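Side-chain contacts in peptidoglycan synthetase penicillin-binding protein 3 (Bifidobacterium adolescentis, PDB 4YE5), which probably binds penicillin and, as a member of the transpeptidase family, probably takes part in cross-linking cell-wall peptidoglycan: residues Gly33-Thr38 and Ile42-Val47; Gln175-Thr180 and Ser213-Thr218. All coordinates share one frame; numbering follows the deposited sequence.

Interaction 1 (Gly33-Thr38 and Ile42-Val47); sequences GKIMDT and ILAQSV
The peptide group joining Ile35 to Met36 has Leu43 CB over one face at its oxygen end, 3.4 Å from Ile35 O; Ile42 CG2 approaches from the other side of the plane but beyond the oxygen, not over the group. At its oxygen edge two amides converge. Leu43 N donates to Ile35 O at 2.7 Å and Ala44 N donates to the same atom at 3.1 Å, both tilted slightly out of the carbonyl plane to the side on which Ile35 carries its own side chain. The next peptide, between Met36 and Asp37, takes a methyl group over its face, with Leu43 CD1 3.6 Å from Asp37 N.

Two consecutive residues opposite Ile35 make this a classic beta bulge, set in the hairpin of strands 35-36 and 42-46. The register slips by one, so that Ile35 pairs with Ala44 while Met36, a selenomethionine, pairs with Ile42. The Ile35 amide returns a bond to Ala44 O (3.0 Å, 161° at the hydrogen).

On one face of the sheet Ile35 CD1 reaches Ala44 CB; Glu174 of helix 172-176 touches both residues, and Ile173 touches Ile35. On the other, Ile42 has its CG1 anti to the carbonyl carbon (chi1 -60°), which turns the branch toward segment 33-38, where CG1 meets Met36 CG at 4.1 Å and CD1 meets Lys34 CD at 3.9 Å. The aliphatic part of Lys34 also runs beside Gln45, pointing the same way, with CG against CB.

Beyond the paired residues, Asp37 directs its carboxylate to the hairpin turn that follows it. There OD1 accepts from the backbone amides of Asn39 and Ala41, while OD2 takes the amide of Arg221; together these bonds fix the rotation of the group.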
loop_
_atom_site.group_PDB
_atom_site.type_symbol
_atom_site.label_atom_id
_atom_site.label_comp_id
_atom_site.label_asym_id
_atom_site.label_seq_id
_atom_site.Cartn_x
_atom_site.Cartn_y
_atom_site.Cartn_z
ATOM N N GLY A 33 1.545 13.511 -10.954
ATOM C CA GLY A 33 0.947 13.954 -9.708
ATOM C C GLY A 33 1.718 13.531 -8.467
ATOM O O GLY A 33 2.645 12.723 -8.533
ATOM N N LYS A 34 1.350 14.110 -7.331
ATOM C CA LYS A 34 2.003 13.788 -6.066
ATOM C C LYS A 34 1.322 12.618 -5.349
ATOM O O LYS A 34 0.163 12.274 -5.626
ATOM C CB LYS A 34 2.014 14.997 -5.115
ATOM C CG LYS A 34 2.438 16.335 -5.716
ATOM C CD LYS A 34 2.533 17.395 -4.612
ATOM C CE LYS A 34 2.010 18.766 -5.053
ATOM N NZ LYS A 34 2.572 19.251 -6.347
ATOM N N ILE A 35 2.061 12.014 -4.432
ATOM C CA ILE A 35 1.478 11.104 -3.454
ATOM C C ILE A 35 1.634 11.757 -2.091
ATOM O O ILE A 35 2.713 12.255 -1.750
ATOM C CB ILE A 35 2.164 9.729 -3.451
ATOM C CG1 ILE A 35 1.994 9.053 -4.817
ATOM C CG2 ILE A 35 1.554 8.839 -2.315
ATOM C CD1 ILE A 35 2.967 7.898 -5.088
HETATM N N MSE A 36 0.549 11.774 -1.324
HETATM C CA MSE A 36 0.532 12.427 -0.020
HETATM C C MSE A 36 -0.025 11.490 1.035
HETATM O O MSE A 36 -0.759 10.564 0.704
HETATM C CB MSE A 36 -0.349 13.679 -0.096
HETATM C CG MSE A 36 0.244 14.768 -0.982
HETATM SE SE MSE A 36 -1.029 16.209 -1.250
HETATM C CE MSE A 36 -2.416 15.239 -2.218
ATOM N N ASP A 37 0.312 11.720 2.303
ATOM C CA ASP A 37 -0.267 10.894 3.361
ATOM C C ASP A 37 -1.652 11.458 3.684
ATOM O O ASP A 37 -2.091 12.456 3.081
ATOM C CB ASP A 37 0.656 10.794 4.608
ATOM C CG ASP A 37 0.432 11.916 5.654
ATOM O OD1 ASP A 37 -0.088 13.005 5.322
ATOM O OD2 ASP A 37 0.792 11.697 6.844
ATOM N N THR A 38 -2.312 10.842 4.654
ATOM C CA THR A 38 -3.678 11.186 5.019
ATOM C C THR A 38 -3.879 12.667 5.388
ATOM O O THR A 38 -4.980 13.182 5.255
ATOM C CB THR A 38 -4.193 10.269 6.150
ATOM O OG1 THR A 38 -5.622 10.333 6.219
ATOM C CG2 THR A 38 -3.591 10.669 7.492
ATOM N N ILE A 42 3.495 15.572 1.795
ATOM C CA ILE A 42 3.960 15.057 0.512
ATOM C C ILE A 42 4.932 13.885 0.672
ATOM O O ILE A 42 5.885 13.969 1.438
ATOM C CB ILE A 42 4.581 16.192 -0.338
ATOM C CG1 ILE A 42 3.518 17.272 -0.592
ATOM C CG2 ILE A 42 5.134 15.653 -1.658
ATOM C CD1 ILE A 42 4.049 18.569 -1.221
ATOM N N LEU A 43 4.667 12.786 -0.039
ATOM C CA LEU A 43 5.486 11.569 0.063
ATOM C C LEU A 43 6.265 11.293 -1.216
ATOM O O LEU A 43 7.330 10.669 -1.182
ATOM C CB LEU A 43 4.618 10.354 0.373
ATOM C CG LEU A 43 3.809 10.431 1.660
ATOM C CD1 LEU A 43 2.857 9.266 1.725
ATOM C CD2 LEU A 43 4.741 10.451 2.854
ATOM N N ALA A 44 5.719 11.744 -2.344
ATOM C CA ALA A 44 6.359 11.557 -3.646
ATOM C C ALA A 44 6.015 12.746 -4.515
ATOM O O ALA A 44 4.855 13.156 -4.569
ATOM C CB ALA A 44 5.851 10.284 -4.325
ATOM N N GLN A 45 7.013 13.294 -5.192
ATOM C CA GLN A 45 6.742 14.331 -6.184
ATOM C C GLN A 45 7.857 14.479 -7.199
ATOM O O GLN A 45 9.028 14.199 -6.916
ATOM C CB GLN A 45 6.431 15.675 -5.532
ATOM C CG GLN A 45 7.560 16.282 -4.761
ATOM C CD GLN A 45 7.278 17.741 -4.413
ATOM O OE1 GLN A 45 6.791 18.499 -5.243
ATOM N NE2 GLN A 45 7.581 18.130 -3.183
ATOM N N SER A 46 7.473 14.932 -8.387
ATOM C CA SER A 46 8.399 15.044 -9.500
ATOM C C SER A 46 8.980 16.459 -9.593
ATOM O O SER A 46 8.336 17.435 -9.219
ATOM C CB SER A 46 7.693 14.656 -10.809
ATOM O OG SER A 46 7.269 13.298 -10.779
ATOM N N VAL A 47 10.206 16.552 -10.087
ATOM C CA VAL A 47 10.888 17.829 -10.274
ATOM C C VAL A 47 10.625 18.313 -11.693
ATOM O O VAL A 47 10.956 17.616 -12.653
ATOM C CB VAL A 47 12.417 17.654 -10.125
ATOM C CG1 VAL A 47 13.114 19.011 -10.094
ATOM C CG2 VAL A 47 12.743 16.846 -8.864
#

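Interaction 2 (Gln175-Thr180 and Ser213-Thr218); sequences QMENKT and SDVTLT
Helix 178-182, with the Glu177 link that precedes it, lies against strand 214-217 of the mixed sheet, and Val215 is the strand residue that fills the join. Its side chain points at the helix and spreads two methyl groups there. CG2 touches Thr180 CG2 at 3.9 Å and, at the same distance, Glu177 OE1; CG1 faces the aliphatic Glu177 CG at 4.2 Å. Val215 is thus received between residues three apart on the helical side, crossing the Thr180 side chain at about a right angle and that of Glu177 more obliquely.

Glu177 occupies the N-cap position of helix 178-182, just where helix 172-176 ends. Its chain bends at chi2 (-59°), which brings OE1 against the Val215 methyl, while Ile430 of the adjoining strand 430-434 also touches this side chain.

Thr180 keeps its methyl anti to the backbone N (chi1 -62° to OG1), which sets CG2 between Val215 and Ser213; Ser213 CB is 3.8 Å away. A single backbone bond ties the two segments together: Ser213 N donates to Thr180 O at 3.0 Å, with an angle of 155° at the hydrogen. It joins the helix to the residue just before the strand begins. The arrangement is helix-to-sheet packing, with short helix 178-182 meeting the face of the mixed sheet that carries Val215.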
loop_
_atom_site.group_PDB
_atom_site.type_symbol
_atom_site.label_atom_id
_atom_site.label_comp_id
_atom_site.label_asym_id
_atom_site.label_seq_id
_atom_site.Cartn_x
_atom_site.Cartn_y
_atom_site.Cartn_z
ATOM N N GLN A 175 2.806 2.302 -9.111
ATOM C CA GLN A 175 2.280 1.444 -10.154
ATOM C C GLN A 175 0.764 1.342 -10.047
ATOM O O GLN A 175 0.047 1.498 -11.030
ATOM C CB GLN A 175 2.902 0.048 -10.045
ATOM C CG GLN A 175 2.207 -1.010 -10.915
ATOM C CD GLN A 175 2.874 -2.371 -10.795
ATOM O OE1 GLN A 175 3.999 -2.475 -10.308
ATOM N NE2 GLN A 175 2.175 -3.419 -11.217
HETATM N N MSE A 176 0.268 1.078 -8.844
HETATM C CA MSE A 176 -1.173 0.910 -8.665
HETATM C C MSE A 176 -1.969 2.138 -9.082
HETATM O O MSE A 176 -3.045 2.021 -9.656
HETATM C CB MSE A 176 -1.491 0.624 -7.205
HETATM C CG MSE A 176 -2.946 0.363 -6.979
HETATM SE SE MSE A 176 -3.191 -0.180 -5.133
HETATM C CE MSE A 176 -3.311 1.574 -4.417
ATOM N N GLU A 177 -1.452 3.316 -8.752
ATOM C CA GLU A 177 -2.151 4.568 -9.034
ATOM C C GLU A 177 -1.584 5.258 -10.277
ATOM O O GLU A 177 -1.772 6.455 -10.461
ATOM C CB GLU A 177 -2.019 5.502 -7.833
ATOM C CG GLU A 177 -2.770 4.967 -6.600
ATOM C CD GLU A 177 -4.223 4.782 -6.908
ATOM O OE1 GLU A 177 -4.875 5.791 -7.268
ATOM O OE2 GLU A 177 -4.697 3.624 -6.852
ATOM N N ASN A 178 -0.898 4.498 -11.121
ATOM C CA ASN A 178 -0.169 5.075 -12.249
ATOM C C ASN A 178 -1.061 5.863 -13.200
ATOM O O ASN A 178 -0.686 6.942 -13.647
ATOM C CB ASN A 178 0.613 3.997 -13.009
ATOM C CG ASN A 178 1.643 4.590 -13.978
ATOM O OD1 ASN A 178 2.519 5.362 -13.582
ATOM N ND2 ASN A 178 1.542 4.217 -15.250
ATOM N N LYS A 179 -2.239 5.327 -13.500
ATOM C CA LYS A 179 -3.140 5.976 -14.447
ATOM C C LYS A 179 -3.488 7.371 -13.948
ATOM O O LYS A 179 -3.294 8.362 -14.660
ATOM C CB LYS A 179 -4.406 5.144 -14.669
ATOM C CG LYS A 179 -5.280 5.630 -15.845
ATOM C CD LYS A 179 -6.327 4.567 -16.197
ATOM C CE LYS A 179 -7.469 5.124 -17.043
ATOM N NZ LYS A 179 -7.001 5.641 -18.356
ATOM N N THR A 180 -3.964 7.432 -12.707
ATOM C CA THR A 180 -4.291 8.684 -12.035
ATOM C C THR A 180 -3.097 9.631 -11.965
ATOM O O THR A 180 -3.218 10.817 -12.296
ATOM C CB THR A 180 -4.812 8.403 -10.589
ATOM O OG1 THR A 180 -6.004 7.617 -10.662
ATOM C CG2 THR A 180 -5.136 9.680 -9.862
ATOM N N SER A 213 -3.188 13.681 -11.575
ATOM C CA SER A 213 -3.866 14.077 -10.352
ATOM C C SER A 213 -3.042 13.636 -9.138
ATOM O O SER A 213 -2.168 12.785 -9.264
ATOM C CB SER A 213 -5.267 13.471 -10.307
ATOM O OG SER A 213 -6.123 14.135 -11.222
ATOM N N ASP A 214 -3.295 14.235 -7.980
ATOM C CA ASP A 214 -2.583 13.858 -6.760
ATOM C C ASP A 214 -3.373 12.798 -6.000
ATOM O O ASP A 214 -4.600 12.786 -6.035
ATOM C CB ASP A 214 -2.357 15.063 -5.855
ATOM C CG ASP A 214 -1.640 16.211 -6.570
ATOM O OD1 ASP A 214 -0.686 15.963 -7.344
ATOM O OD2 ASP A 214 -2.032 17.365 -6.332
ATOM N N VAL A 215 -2.654 11.928 -5.302
ATOM C CA VAL A 215 -3.256 10.817 -4.586
ATOM C C VAL A 215 -2.973 10.973 -3.097
ATOM O O VAL A 215 -1.814 11.137 -2.685
ATOM C CB VAL A 215 -2.668 9.474 -5.085
ATOM C CG1 VAL A 215 -3.052 8.335 -4.151
ATOM C CG2 VAL A 215 -3.129 9.186 -6.512
ATOM N N THR A 216 -4.028 10.937 -2.293
ATOM C CA THR A 216 -3.906 10.973 -0.835
ATOM C C THR A 216 -4.162 9.585 -0.244
ATOM O O THR A 216 -5.212 8.986 -0.503
ATOM C CB THR A 216 -4.922 11.981 -0.245
ATOM O OG1 THR A 216 -4.578 13.309 -0.670
ATOM C CG2 THR A 216 -4.931 11.927 1.278
ATOM N N LEU A 217 -3.204 9.082 0.539
ATOM C CA LEU A 217 -3.299 7.753 1.158
ATOM C C LEU A 217 -4.055 7.851 2.474
ATOM O O LEU A 217 -4.144 8.929 3.049
ATOM C CB LEU A 217 -1.886 7.198 1.453
ATOM C CG LEU A 217 -0.893 7.198 0.277
ATOM C CD1 LEU A 217 0.422 6.472 0.712
ATOM C CD2 LEU A 217 -1.558 6.492 -0.888
ATOM N N THR A 218 -4.584 6.729 2.955
ATOM C CA THR A 218 -5.085 6.665 4.324
ATOM C C THR A 218 -3.927 6.534 5.332
ATOM O O THR A 218 -4.122 6.728 6.534
ATOM C CB THR A 218 -6.004 5.464 4.514
ATOM O OG1 THR A 218 -5.268 4.274 4.218
ATOM C CG2 THR A 218 -7.252 5.564 3.579
#

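How the interactions relate
From the N terminus, the chain first forms interaction 1, which closes a tight turn of three residues between strands 35-36 and 42-46. It then runs through much of the N-terminal region before reaching residues 175-180, at the junction of helices 172-176 and 178-182, where interaction 2 opens; that contact closes a longer excursion of 32 residues holding strands 186-191 and 202-207. The two loops follow in series, neither nested nor crossed. In space they adjoin, because strand 214-217 lies parallel to strand 35-36: Met36 N probably bonds to Val215 O, and Lys34 N to Asp214 OD1. The hairpin thereby joins one edge of strand 214-217, while the helix lies over a face.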